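Local atomic coordinates of putative HpcE protein (Mycolicibacterium smegmatis, PDB entry 6V77), a protein that is of unknown function but belongs to the fumarylacetoacetate hydrolase (FAH) family by its C-terminal domain and binds a zinc ion through three acidic side chains. Residues 101-106 / 170-175; 118-123 / 253-258; 147-152 / 266-271; 151-156 / 176-181. All coordinates share one frame; numbering follows the deposited sequence.

Overall arrangement
The zinc site ties the four contacts together. Contact 2 supplies Glu121 and Glu123, and Asp152, shared by contacts 3 and 4, completes the protein ligands. Contact 1 adds Lys171, whose NZ forms a salt bridge of 2.8 Å to Asp152 OD2. Strand 144-155 lies between its antiparallel neighbours 118-128 and 177-185 in one sheet. Contact 4 pairs it with 177-185, and contact 3 packs it against strand 269-277 of the second sheet. Contacts 1 and 4 are closest, with centres about 7 Å apart, and Ser103 OG meets Ser177 OG at 2.7 Å. Contacts 2 and 4, with centres about 10 Å apart, meet in the salt bridge between Glu121 OE2 and Arg156 NH2 (2.7 Å).

Contact 1: residues 101-106 / 170-175; sequences VSSITG and AKSHAG. With EDO (1,2-ethanediol), chain K; SO4 (sulfate ion), chain O.
The flat group here is the His173 imidazole, and its partners lie along the edge. Ala170 O and C1 of a 1,2-ethanediol sit in the plane of the ring. The diol O1 is close to that plane and makes a hydrogen bond of 2.8 Å with ND1. ND1 also donates to the diol O2, which accepts a second bond from Ala174 N at 2.9 Å. The diol bonds in turn to Thr228 O of the second subunit. The Phe176 ring meets the imidazole at about 50°.

Between 101-106 and 170-175 no direct hydrogen bond forms. Ser103 points at the loop. Its CB lies 3.3 Å from His173 O, and Ser172 O is close by. OG sits in the crowded position between backbone N and carbonyl carbon (chi1 69°), bonded to Phe100 O and Ser177 OG. The 3-10 turn 101-103 leads into short strand 104-105, which runs parallel to strand 177-185. The loop 170-175, just before that strand, is thus laid against the turn. Thr105 CG2 rests 3.8 Å from Gly175 CA.

Three waters bridge the seam. One donates to Ser102 OG and to Ser172 O at 2.7 Å. Ser102 OG also bonds to Gln71 OE1 of the second subunit. A second water accepts from Gly175 N at 2.8 Å and donates to Ser102 O. The third donates to Thr105 OG1 and Gly175 O. Lys171 leads the other way. Its NZ, about 4 Å from the zinc ion, bonds to Asp152 OD2, Ser154 OG and, at 2.8 Å, sulfate O2.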
loop_
_atom_site.group_PDB
_atom_site.type_symbol
_atom_site.label_atom_id
_atom_site.label_comp_id
_atom_site.label_asym_id
_atom_site.label_seq_id
_atom_site.Cartn_x
_atom_site.Cartn_y
_atom_site.Cartn_z
ATOM N N VAL B 101 0.478 4.171 -3.672
ATOM C CA VAL B 101 0.743 4.010 -5.099
ATOM C C VAL B 101 0.314 5.222 -5.928
ATOM O O VAL B 101 0.907 5.481 -6.983
ATOM C CB VAL B 101 0.093 2.697 -5.621
ATOM C CG1 VAL B 101 -1.417 2.825 -5.816
ATOM C CG2 VAL B 101 0.772 2.233 -6.893
ATOM N N SER B 102 -0.659 6.010 -5.463
ATOM C CA SER B 102 -1.055 7.195 -6.213
ATOM C C SER B 102 0.069 8.227 -6.317
ATOM O O SER B 102 -0.026 9.108 -7.168
ATOM C CB SER B 102 -2.284 7.886 -5.600
ATOM O OG SER B 102 -2.078 8.210 -4.238
ATOM N N SER B 103 1.110 8.130 -5.478
ATOM C CA SER B 103 2.250 9.046 -5.513
ATOM C C SER B 103 3.359 8.584 -6.440
ATOM O O SER B 103 4.330 9.324 -6.636
ATOM C CB SER B 103 2.843 9.222 -4.108
ATOM O OG SER B 103 3.481 8.026 -3.683
ATOM N N ILE B 104 3.268 7.377 -6.987
ATOM C CA ILE B 104 4.346 6.850 -7.814
ATOM C C ILE B 104 4.230 7.444 -9.209
ATOM O O ILE B 104 3.144 7.469 -9.801
ATOM C CB ILE B 104 4.304 5.312 -7.847
ATOM C CG1 ILE B 104 4.766 4.760 -6.496
ATOM C CG2 ILE B 104 5.175 4.764 -9.010
ATOM C CD1 ILE B 104 4.700 3.238 -6.387
ATOM N N THR B 105 5.346 7.944 -9.723
ATOM C CA THR B 105 5.426 8.449 -11.084
ATOM C C THR B 105 6.741 7.974 -11.684
ATOM O O THR B 105 7.575 7.369 -11.007
ATOM C CB THR B 105 5.383 9.977 -11.128
ATOM O OG1 THR B 105 6.580 10.464 -10.528
ATOM C CG2 THR B 105 4.166 10.525 -10.353
ATOM N N GLY B 106 6.933 8.279 -12.959
ATOM C CA GLY B 106 8.245 8.189 -13.554
ATOM C C GLY B 106 9.038 9.433 -13.190
ATOM O O GLY B 106 8.652 10.201 -12.310
ATOM N N ALA B 170 3.034 11.728 4.548
ATOM C CA ALA B 170 3.956 12.817 4.215
ATOM C C ALA B 170 4.865 12.497 3.041
ATOM O O ALA B 170 5.437 13.422 2.432
ATOM C CB ALA B 170 4.828 13.143 5.422
ATOM N N LYS B 171 5.048 11.214 2.740
ATOM C CA LYS B 171 5.870 10.748 1.637
ATOM C C LYS B 171 5.035 10.315 0.443
ATOM O O LYS B 171 5.568 9.688 -0.472
ATOM C CB LYS B 171 6.764 9.609 2.113
ATOM C CG LYS B 171 7.743 10.069 3.216
ATOM C CD LYS B 171 8.290 8.853 3.948
ATOM C CE LYS B 171 9.413 9.206 4.903
ATOM N NZ LYS B 171 10.673 9.553 4.153
ATOM N N SER B 172 3.744 10.693 0.413
ATOM C CA SER B 172 2.823 10.216 -0.613
ATOM C C SER B 172 2.048 11.346 -1.271
ATOM O O SER B 172 0.983 11.106 -1.850
ATOM C CB SER B 172 1.844 9.183 -0.033
ATOM O OG SER B 172 2.567 8.090 0.482
ATOM N N HIS B 173 2.527 12.592 -1.155
ATOM C CA HIS B 173 1.959 13.655 -1.959
ATOM C C HIS B 173 2.127 13.336 -3.437
ATOM O O HIS B 173 2.934 12.493 -3.819
ATOM C CB HIS B 173 2.651 14.987 -1.657
ATOM C CG HIS B 173 2.280 15.568 -0.333
ATOM N ND1 HIS B 173 1.264 16.489 -0.185
ATOM C CD2 HIS B 173 2.804 15.382 0.902
ATOM C CE1 HIS B 173 1.177 16.845 1.085
ATOM N NE2 HIS B 173 2.104 16.193 1.765
ATOM N N ALA B 174 1.369 14.029 -4.280
ATOM C CA ALA B 174 1.493 13.795 -5.719
ATOM C C ALA B 174 2.940 13.952 -6.167
ATOM O O ALA B 174 3.588 14.961 -5.867
ATOM C CB ALA B 174 0.607 14.771 -6.492
ATOM N N GLY B 175 3.438 12.945 -6.880
ATOM C CA GLY B 175 4.773 12.950 -7.434
ATOM C C GLY B 175 5.881 12.751 -6.432
ATOM O O GLY B 175 7.050 12.919 -6.796
HETATM C C1 EDO K . -1.531 17.842 -2.602
HETATM O O1 EDO K . -0.637 17.996 -1.485
HETATM C C2 EDO K . -1.097 16.699 -3.526
HETATM O O2 EDO K . -0.483 15.661 -2.748
HETATM S S SO4 O . 13.193 8.667 6.724
HETATM O O1 SO4 O . 14.434 9.112 7.348
HETATM O O2 SO4 O . 12.359 9.805 6.332
HETATM O O3 SO4 O . 13.473 7.873 5.525
HETATM O O4 SO4 O . 12.471 7.808 7.661
HETATM O O HOH W 1 -0.642 10.836 -4.006
HETATM O O HOH W 2 1.490 11.257 -8.050
HETATM O O HOH W 3 7.356 13.024 -9.508
#

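Contact 2: residues 118-123 / 253-258; sequences VDWEVE and RFLAPG. With ZN (zinc ion), chain L.
Trp120 has CG in the crowded position between its backbone N and carbonyl carbon (chi1 55°), and this swings the far end of the indole toward 253-258. Leu255 has CG anti to its carbonyl carbon (chi1 -69°), which sets its branches beside the indole and Val118. Leu255 CG comes to 3.8 Å from Trp120 CE3, at the edge of the ring. Its CD1 meets Val118 CG1 at 4.0 Å. Trp120 CH2 also touches Arg253 CD at 3.8 Å, with ring and guanidinium nearly perpendicular.

The one direct hydrogen bond runs from Leu255 N to Val118 O, 2.9 Å long and almost straight at 170°. It meets the carbonyl nearly along its C=O axis. A water accepts from Val118 N and lies within bonding distance of Leu255 O, bridging the same two residues. Phe254 brings its ring edge up to Val118 O and Asp119 OD2, with ring and carboxylate planes at right angles. Asp119 is held by Gly246 N, Met247 N and Arg156. The loop 253-258 follows strand 236-238 of one sheet, precedes strand 260-265 of the other, and so links the two sheets of the FAH-family domain.

Further along strand 118-128, Glu121 OE1 and Glu123 OE2 each bind zinc at 2.2 Å. Glu121 OE2 pairs with Arg156 and Glu123 OE1 accepts from Gly240 N. These second-shell bonds probably fix both carboxylates in rotation and help keep them ionised for the metal.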
loop_
_atom_site.group_PDB
_atom_site.type_symbol
_atom_site.label_atom_id
_atom_site.label_comp_id
_atom_site.label_asym_id
_atom_site.label_seq_id
_atom_site.Cartn_x
_atom_site.Cartn_y
_atom_site.Cartn_z
ATOM N N VAL B 118 9.745 20.350 2.406
ATOM C CA VAL B 118 9.890 19.213 1.498
ATOM C C VAL B 118 11.368 18.867 1.354
ATOM O O VAL B 118 12.197 19.721 1.016
ATOM C CB VAL B 118 9.243 19.508 0.137
ATOM C CG1 VAL B 118 9.404 18.338 -0.769
ATOM C CG2 VAL B 118 7.745 19.837 0.328
ATOM N N ASP B 119 11.685 17.601 1.585
ATOM C CA ASP B 119 13.050 17.137 1.737
ATOM C C ASP B 119 13.321 16.047 0.706
ATOM O O ASP B 119 12.400 15.345 0.275
ATOM C CB ASP B 119 13.248 16.607 3.146
ATOM C CG ASP B 119 14.682 16.616 3.591
ATOM O OD1 ASP B 119 15.585 16.938 2.781
ATOM O OD2 ASP B 119 14.894 16.313 4.780
ATOM N N TRP B 120 14.588 15.916 0.315
ATOM C CA TRP B 120 15.042 14.963 -0.695
ATOM C C TRP B 120 15.649 13.730 -0.034
ATOM O O TRP B 120 16.221 13.814 1.057
ATOM C CB TRP B 120 16.098 15.613 -1.600
ATOM C CG TRP B 120 17.267 16.179 -0.806
ATOM C CD1 TRP B 120 18.407 15.514 -0.437
ATOM C CD2 TRP B 120 17.382 17.501 -0.257
ATOM N NE1 TRP B 120 19.223 16.344 0.286
ATOM C CE2 TRP B 120 18.616 17.566 0.420
ATOM C CE3 TRP B 120 16.562 18.635 -0.277
ATOM C CZ2 TRP B 120 19.053 18.711 1.063
ATOM C CZ3 TRP B 120 17.004 19.786 0.368
ATOM C CH2 TRP B 120 18.239 19.815 1.025
ATOM N N GLU B 121 15.564 12.582 -0.738
ATOM C CA GLU B 121 16.124 11.309 -0.253
ATOM C C GLU B 121 16.383 10.413 -1.474
ATOM O O GLU B 121 15.460 9.729 -1.923
ATOM C CB GLU B 121 15.169 10.612 0.728
ATOM C CG GLU B 121 14.830 11.367 2.036
ATOM C CD GLU B 121 14.256 10.471 3.132
ATOM O OE1 GLU B 121 13.839 9.341 2.812
ATOM O OE2 GLU B 121 14.243 10.873 4.311
ATOM N N VAL B 122 17.618 10.388 -1.992
ATOM C CA VAL B 122 17.921 9.439 -3.072
ATOM C C VAL B 122 17.882 8.025 -2.515
ATOM O O VAL B 122 18.365 7.766 -1.405
ATOM C CB VAL B 122 19.287 9.717 -3.735
ATOM C CG1 VAL B 122 20.440 9.716 -2.724
ATOM C CG2 VAL B 122 19.583 8.670 -4.829
ATOM N N GLU B 123 17.288 7.092 -3.272
ATOM C CA GLU B 123 17.243 5.712 -2.800
ATOM C C GLU B 123 17.411 4.732 -3.950
ATOM O O GLU B 123 16.985 4.991 -5.080
ATOM C CB GLU B 123 15.927 5.391 -2.084
ATOM C CG GLU B 123 15.572 6.411 -1.011
ATOM C CD GLU B 123 14.690 5.870 0.076
ATOM O OE1 GLU B 123 14.244 4.707 0.001
ATOM O OE2 GLU B 123 14.472 6.631 1.025
ATOM N N ARG B 253 17.577 22.819 5.618
ATOM C CA ARG B 253 17.344 23.341 4.278
ATOM C C ARG B 253 16.307 22.471 3.595
ATOM O O ARG B 253 16.397 21.247 3.663
ATOM C CB ARG B 253 18.631 23.339 3.453
ATOM C CG ARG B 253 18.446 23.784 2.018
ATOM C CD ARG B 253 19.634 23.369 1.161
ATOM N NE ARG B 253 19.566 23.974 -0.163
ATOM C CZ ARG B 253 20.524 23.886 -1.079
ATOM N NH1 ARG B 253 21.635 23.203 -0.827
ATOM N NH2 ARG B 253 20.366 24.483 -2.252
ATOM N N PHE B 254 15.330 23.082 2.933
ATOM C CA PHE B 254 14.344 22.285 2.214
ATOM C C PHE B 254 14.231 22.782 0.783
ATOM O O PHE B 254 14.742 23.852 0.419
ATOM C CB PHE B 254 12.998 22.311 2.953
ATOM C CG PHE B 254 13.098 21.764 4.338
ATOM C CD1 PHE B 254 13.286 20.403 4.536
ATOM C CD2 PHE B 254 13.089 22.600 5.437
ATOM C CE1 PHE B 254 13.420 19.877 5.812
ATOM C CE2 PHE B 254 13.214 22.078 6.724
ATOM C CZ PHE B 254 13.378 20.706 6.901
ATOM N N LEU B 255 13.574 21.980 -0.046
ATOM C CA LEU B 255 13.422 22.347 -1.447
ATOM C C LEU B 255 12.611 23.635 -1.570
ATOM O O LEU B 255 11.655 23.873 -0.820
ATOM C CB LEU B 255 12.769 21.198 -2.218
ATOM C CG LEU B 255 13.717 20.004 -2.333
ATOM C CD1 LEU B 255 12.901 18.706 -2.585
ATOM C CD2 LEU B 255 14.755 20.247 -3.423
ATOM N N ALA B 256 13.041 24.504 -2.472
ATOM C CA ALA B 256 12.400 25.792 -2.664
ATOM C C ALA B 256 11.941 25.902 -4.107
ATOM O O ALA B 256 12.451 25.190 -4.974
ATOM C CB ALA B 256 13.363 26.940 -2.319
ATOM N N PRO B 257 10.974 26.776 -4.407
ATOM C CA PRO B 257 10.543 26.918 -5.799
ATOM C C PRO B 257 11.734 27.233 -6.688
ATOM O O PRO B 257 12.593 28.047 -6.341
ATOM C CB PRO B 257 9.551 28.086 -5.751
ATOM C CG PRO B 257 9.072 28.113 -4.379
ATOM C CD PRO B 257 10.188 27.629 -3.501
ATOM N N GLY B 258 11.788 26.566 -7.831
ATOM C CA GLY B 258 12.873 26.745 -8.762
ATOM C C GLY B 258 14.060 25.834 -8.547
ATOM O O GLY B 258 14.900 25.732 -9.447
HETATM ZN ZN ZN L . 13.284 7.170 2.759
HETATM O O HOH W 4 9.769 22.909 1.163
HETATM O O HOH W 5 12.537 5.175 2.468
#

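Contact 3: residues 147-152 / 266-271; sequences VSVGQD and TGVGEF. With ZN (zinc ion), chain L; EDO (1,2-ethanediol), chain N.
Val149 sits at the middle of the contact and spreads its two branches. CG2 lies 3.5 Å from Gly269 O and 4.1 Å from Val268 CG1. CG1 meets Phe271 CE2 at 3.8 Å, the two side chains sliding past each other in opposite directions. The Phe271 ring turns its edge to the strand, and Val149 O lies in the ring plane 3.7 Å from CE2. Val147 CG2 touches Val268 CG2 more loosely.

No hydrogen bond links the segments; their strands belong to different sheets and meet through side chains. The axes of 147-151 and 269-271 approach to 7.0 Å and cross at -25°. Val268 and Gly269 both face Ile265 and form a classic beta bulge at the start of strand 269-277.

Further out, Thr263 and Ile265 of strand 260-265 also pack on Val149, and Pro178 packs on Phe271. Gln151 is fixed by bonds to Glu121 N and Thr263 OG1. At Asp152, just past the regular stretch 147-151, OD2 binds zinc at 2.4 Å, while OD1 forms a salt bridge with Lys99. In the turn just before the bulge, Gly267 N donates to O2 of a 1,2-ethanediol at 2.7 Å.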
loop_
_atom_site.group_PDB
_atom_site.type_symbol
_atom_site.label_atom_id
_atom_site.label_comp_id
_atom_site.label_asym_id
_atom_site.label_seq_id
_atom_site.Cartn_x
_atom_site.Cartn_y
_atom_site.Cartn_z
ATOM N N VAL B 147 16.626 -3.257 -10.484
ATOM C CA VAL B 147 16.716 -2.107 -9.595
ATOM C C VAL B 147 16.496 -0.852 -10.419
ATOM O O VAL B 147 16.624 -0.856 -11.643
ATOM C CB VAL B 147 18.082 -2.025 -8.873
ATOM C CG1 VAL B 147 18.289 -3.261 -8.003
ATOM C CG2 VAL B 147 19.246 -1.846 -9.889
ATOM N N SER B 148 16.163 0.238 -9.734
ATOM C CA SER B 148 16.024 1.508 -10.423
ATOM C C SER B 148 16.387 2.629 -9.452
ATOM O O SER B 148 16.750 2.390 -8.294
ATOM C CB SER B 148 14.607 1.659 -11.011
ATOM O OG SER B 148 14.584 2.739 -11.956
ATOM N N VAL B 149 16.274 3.867 -9.930
ATOM C CA VAL B 149 16.563 5.046 -9.117
ATOM C C VAL B 149 15.249 5.577 -8.574
ATOM O O VAL B 149 14.243 5.614 -9.292
ATOM C CB VAL B 149 17.274 6.140 -9.940
ATOM C CG1 VAL B 149 17.727 7.298 -9.025
ATOM C CG2 VAL B 149 18.465 5.594 -10.768
ATOM N N GLY B 150 15.246 6.007 -7.311
ATOM C CA GLY B 150 14.056 6.618 -6.739
ATOM C C GLY B 150 14.390 7.817 -5.870
ATOM O O GLY B 150 15.534 8.014 -5.446
ATOM N N GLN B 151 13.354 8.619 -5.619
ATOM C CA GLN B 151 13.366 9.673 -4.611
ATOM C C GLN B 151 12.280 9.344 -3.606
ATOM O O GLN B 151 11.162 9.009 -3.999
ATOM C CB GLN B 151 13.087 11.042 -5.219
ATOM C CG GLN B 151 14.345 11.813 -5.629
ATOM C CD GLN B 151 15.144 12.323 -4.442
ATOM O OE1 GLN B 151 14.594 12.584 -3.370
ATOM N NE2 GLN B 151 16.460 12.488 -4.637
ATOM N N ASP B 152 12.602 9.410 -2.320
ATOM C CA ASP B 152 11.559 9.377 -1.290
ATOM C C ASP B 152 11.353 10.806 -0.797
ATOM O O ASP B 152 11.825 11.200 0.269
ATOM C CB ASP B 152 11.928 8.433 -0.150
ATOM C CG ASP B 152 10.865 8.383 0.927
ATOM O OD1 ASP B 152 9.739 8.882 0.692
ATOM O OD2 ASP B 152 11.125 7.835 2.010
ATOM N N THR B 266 25.069 5.485 -10.002
ATOM C CA THR B 266 26.070 5.457 -11.067
ATOM C C THR B 266 26.023 4.117 -11.784
ATOM O O THR B 266 26.038 3.061 -11.147
ATOM C CB THR B 266 27.464 5.712 -10.504
ATOM O OG1 THR B 266 27.445 6.944 -9.754
ATOM C CG2 THR B 266 28.494 5.814 -11.655
ATOM N N GLY B 267 25.917 4.169 -13.111
ATOM C CA GLY B 267 25.763 2.970 -13.912
ATOM C C GLY B 267 24.351 2.425 -14.008
ATOM O O GLY B 267 24.123 1.479 -14.784
ATOM N N VAL B 268 23.402 2.972 -13.255
ATOM C CA VAL B 268 22.008 2.532 -13.284
ATOM C C VAL B 268 21.106 3.578 -13.928
ATOM O O VAL B 268 20.330 3.267 -14.829
ATOM C CB VAL B 268 21.513 2.170 -11.869
ATOM C CG1 VAL B 268 19.982 1.999 -11.855
ATOM C CG2 VAL B 268 22.218 0.896 -11.389
ATOM N N GLY B 269 21.195 4.832 -13.483
ATOM C CA GLY B 269 20.359 5.847 -14.097
ATOM C C GLY B 269 20.464 7.177 -13.386
ATOM O O GLY B 269 21.102 7.314 -12.337
ATOM N N GLU B 270 19.814 8.168 -13.985
ATOM C CA GLU B 270 19.685 9.454 -13.309
ATOM C C GLU B 270 18.428 10.158 -13.791
ATOM O O GLU B 270 17.911 9.865 -14.871
ATOM C CB GLU B 270 20.897 10.353 -13.566
ATOM C CG GLU B 270 20.996 10.827 -14.999
ATOM C CD GLU B 270 22.058 11.894 -15.153
ATOM O OE1 GLU B 270 23.216 11.529 -15.391
ATOM O OE2 GLU B 270 21.730 13.091 -14.998
ATOM N N PHE B 271 17.972 11.133 -13.001
ATOM C CA PHE B 271 16.938 12.039 -13.475
ATOM C C PHE B 271 17.014 13.352 -12.713
ATOM O O PHE B 271 17.530 13.417 -11.598
ATOM C CB PHE B 271 15.532 11.419 -13.374
ATOM C CG PHE B 271 15.120 10.917 -11.993
ATOM C CD1 PHE B 271 14.556 11.774 -11.051
ATOM C CD2 PHE B 271 15.162 9.546 -11.706
ATOM C CE1 PHE B 271 14.119 11.297 -9.805
ATOM C CE2 PHE B 271 14.743 9.053 -10.484
ATOM C CZ PHE B 271 14.208 9.918 -9.525
HETATM ZN ZN ZN L . 13.284 7.170 2.759
HETATM C C1 EDO N . 23.956 7.868 -13.874
HETATM O O1 EDO N . 24.856 8.964 -13.649
HETATM C C2 EDO N . 24.616 6.844 -14.786
HETATM O O2 EDO N . 25.957 6.634 -14.328
HETATM O O HOH W 5 12.537 5.175 2.468
#

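Contact 4: residues 151-156 / 176-181; sequences QDLSER and FSPIGP. With ZN (zinc ion), chain L; SO4 (sulfate ion), chain O.
Two backbone hydrogen bonds join the segments. Gln151 N donates to Pro178 O at 3.3 Å (157°), and Leu153 N donates to Phe176 O at 3.2 Å (142°). Both donors lie in the plane of the carbonyl they reach. Pro178 has no N-H to return the first bond, and its CD lies 3.5 Å from Gln151 O instead. Gln151 O and Phe176 O come near each other as two acceptors, with no bond between them.

Packing centres on the Phe176 ring. Leu153 CB sits over one face, 3.9 Å from the centroid and offset toward the rim: a CH-pi contact. Backbone atoms also touch this ring. Glu155 N meets its edge, near the plane. Phe176 CD2 lies 3.2 Å from Leu153 O, a buried carbonyl oxygen with no partner in the model. Apart from the ring, Pro178 CG packs on Gln151 CB at 3.6 Å.

The two backbone bonds belong to the antiparallel pairing of strands 144-155 and 177-185, inside the large mixed sheet of the FAH-family domain.

The polar side chains look to different partners. Asp152, the zinc ligand, has CG anti to its backbone N (chi1 180°). Ser154 OG donates to Asp152 O at 2.9 Å from above the carbonyl plane, besides its bond to Lys171. Glu155 is the N-cap of helix 156-160, its carboxylate holding Asp157 N. Arg156 NH1 donates to sulfate O2 at 2.8 Å, and this oxygen lies in plane at the guanidinium edge.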
loop_
_atom_site.group_PDB
_atom_site.type_symbol
_atom_site.label_atom_id
_atom_site.label_comp_id
_atom_site.label_asym_id
_atom_site.label_seq_id
_atom_site.Cartn_x
_atom_site.Cartn_y
_atom_site.Cartn_z
ATOM N N GLN B 151 13.354 8.619 -5.619
ATOM C CA GLN B 151 13.366 9.673 -4.611
ATOM C C GLN B 151 12.280 9.344 -3.606
ATOM O O GLN B 151 11.162 9.009 -3.999
ATOM C CB GLN B 151 13.087 11.042 -5.219
ATOM C CG GLN B 151 14.345 11.813 -5.629
ATOM C CD GLN B 151 15.144 12.323 -4.442
ATOM O OE1 GLN B 151 14.594 12.584 -3.370
ATOM N NE2 GLN B 151 16.460 12.488 -4.637
ATOM N N ASP B 152 12.602 9.410 -2.320
ATOM C CA ASP B 152 11.559 9.377 -1.290
ATOM C C ASP B 152 11.353 10.806 -0.797
ATOM O O ASP B 152 11.825 11.200 0.269
ATOM C CB ASP B 152 11.928 8.433 -0.150
ATOM C CG ASP B 152 10.865 8.383 0.927
ATOM O OD1 ASP B 152 9.739 8.882 0.692
ATOM O OD2 ASP B 152 11.125 7.835 2.010
ATOM N N LEU B 153 10.642 11.600 -1.601
ATOM C CA LEU B 153 10.389 12.986 -1.219
ATOM C C LEU B 153 9.476 12.992 -0.004
ATOM O O LEU B 153 8.551 12.185 0.089
ATOM C CB LEU B 153 9.758 13.760 -2.374
ATOM C CG LEU B 153 10.676 13.837 -3.595
ATOM C CD1 LEU B 153 9.937 14.363 -4.814
ATOM C CD2 LEU B 153 11.828 14.775 -3.252
ATOM N N SER B 154 9.745 13.900 0.930
ATOM C CA SER B 154 9.157 13.824 2.266
ATOM C C SER B 154 8.776 15.213 2.739
ATOM O O SER B 154 9.648 16.076 2.860
ATOM C CB SER B 154 10.149 13.194 3.257
ATOM O OG SER B 154 10.654 11.940 2.769
ATOM N N GLU B 155 7.501 15.417 3.071
ATOM C CA GLU B 155 7.086 16.668 3.703
ATOM C C GLU B 155 7.292 16.495 5.209
ATOM O O GLU B 155 6.481 15.863 5.891
ATOM C CB GLU B 155 5.644 17.010 3.327
ATOM C CG GLU B 155 5.299 18.466 3.572
ATOM C CD GLU B 155 5.226 18.754 5.038
ATOM O OE1 GLU B 155 4.263 18.278 5.676
ATOM O OE2 GLU B 155 6.156 19.393 5.563
ATOM N N ARG B 156 8.377 17.080 5.744
ATOM C CA ARG B 156 8.805 16.717 7.095
ATOM C C ARG B 156 7.842 17.194 8.175
ATOM O O ARG B 156 7.805 16.592 9.255
ATOM C CB ARG B 156 10.197 17.265 7.386
ATOM C CG ARG B 156 11.252 16.742 6.430
ATOM C CD ARG B 156 11.505 15.231 6.612
ATOM N NE ARG B 156 12.776 14.885 5.976
ATOM C CZ ARG B 156 13.176 13.655 5.673
ATOM N NH1 ARG B 156 12.403 12.594 5.924
ATOM N NH2 ARG B 156 14.364 13.489 5.099
ATOM N N PHE B 176 5.561 12.397 -5.190
ATOM C CA PHE B 176 6.611 12.191 -4.196
ATOM C C PHE B 176 7.333 10.849 -4.303
ATOM O O PHE B 176 8.269 10.622 -3.526
ATOM C CB PHE B 176 6.051 12.364 -2.775
ATOM C CG PHE B 176 6.103 13.805 -2.260
ATOM C CD1 PHE B 176 6.059 14.886 -3.142
ATOM C CD2 PHE B 176 6.186 14.068 -0.893
ATOM C CE1 PHE B 176 6.095 16.210 -2.676
ATOM C CE2 PHE B 176 6.212 15.403 -0.407
ATOM C CZ PHE B 176 6.189 16.466 -1.308
ATOM N N SER B 177 6.970 9.966 -5.238
ATOM C CA SER B 177 7.639 8.672 -5.394
ATOM C C SER B 177 8.038 8.432 -6.843
ATOM O O SER B 177 7.580 7.473 -7.475
ATOM C CB SER B 177 6.741 7.540 -4.888
ATOM O OG SER B 177 6.200 7.908 -3.630
ATOM N N PRO B 178 8.911 9.267 -7.406
ATOM C CA PRO B 178 9.384 8.995 -8.763
ATOM C C PRO B 178 10.355 7.825 -8.773
ATOM O O PRO B 178 11.204 7.691 -7.886
ATOM C CB PRO B 178 10.084 10.304 -9.166
ATOM C CG PRO B 178 10.657 10.804 -7.861
ATOM C CD PRO B 178 9.580 10.447 -6.810
ATOM N N ILE B 179 10.224 6.980 -9.796
ATOM C CA ILE B 179 11.085 5.821 -9.994
ATOM C C ILE B 179 11.464 5.782 -11.461
ATOM O O ILE B 179 10.594 5.936 -12.323
ATOM C CB ILE B 179 10.381 4.496 -9.616
ATOM C CG1 ILE B 179 9.795 4.558 -8.205
ATOM C CG2 ILE B 179 11.363 3.306 -9.779
ATOM C CD1 ILE B 179 8.879 3.365 -7.874
ATOM N N GLY B 180 12.746 5.561 -11.755
ATOM C CA GLY B 180 13.181 5.458 -13.127
ATOM C C GLY B 180 14.579 5.991 -13.340
ATOM O O GLY B 180 15.323 6.225 -12.382
ATOM N N PRO B 181 14.980 6.181 -14.612
ATOM C CA PRO B 181 14.141 5.996 -15.802
ATOM C C PRO B 181 13.960 4.542 -16.233
ATOM O O PRO B 181 12.975 4.240 -16.906
ATOM C CB PRO B 181 14.905 6.766 -16.884
ATOM C CG PRO B 181 16.337 6.653 -16.455
ATOM C CD PRO B 181 16.289 6.770 -14.951
HETATM ZN ZN ZN L . 13.284 7.170 2.759
HETATM S S SO4 O . 13.193 8.667 6.724
HETATM O O1 SO4 O . 14.434 9.112 7.348
HETATM O O2 SO4 O . 12.359 9.805 6.332
HETATM O O3 SO4 O . 13.473 7.873 5.525
HETATM O O4 SO4 O . 12.471 7.808 7.661
HETATM O O HOH W 5 12.537 5.175 2.468
#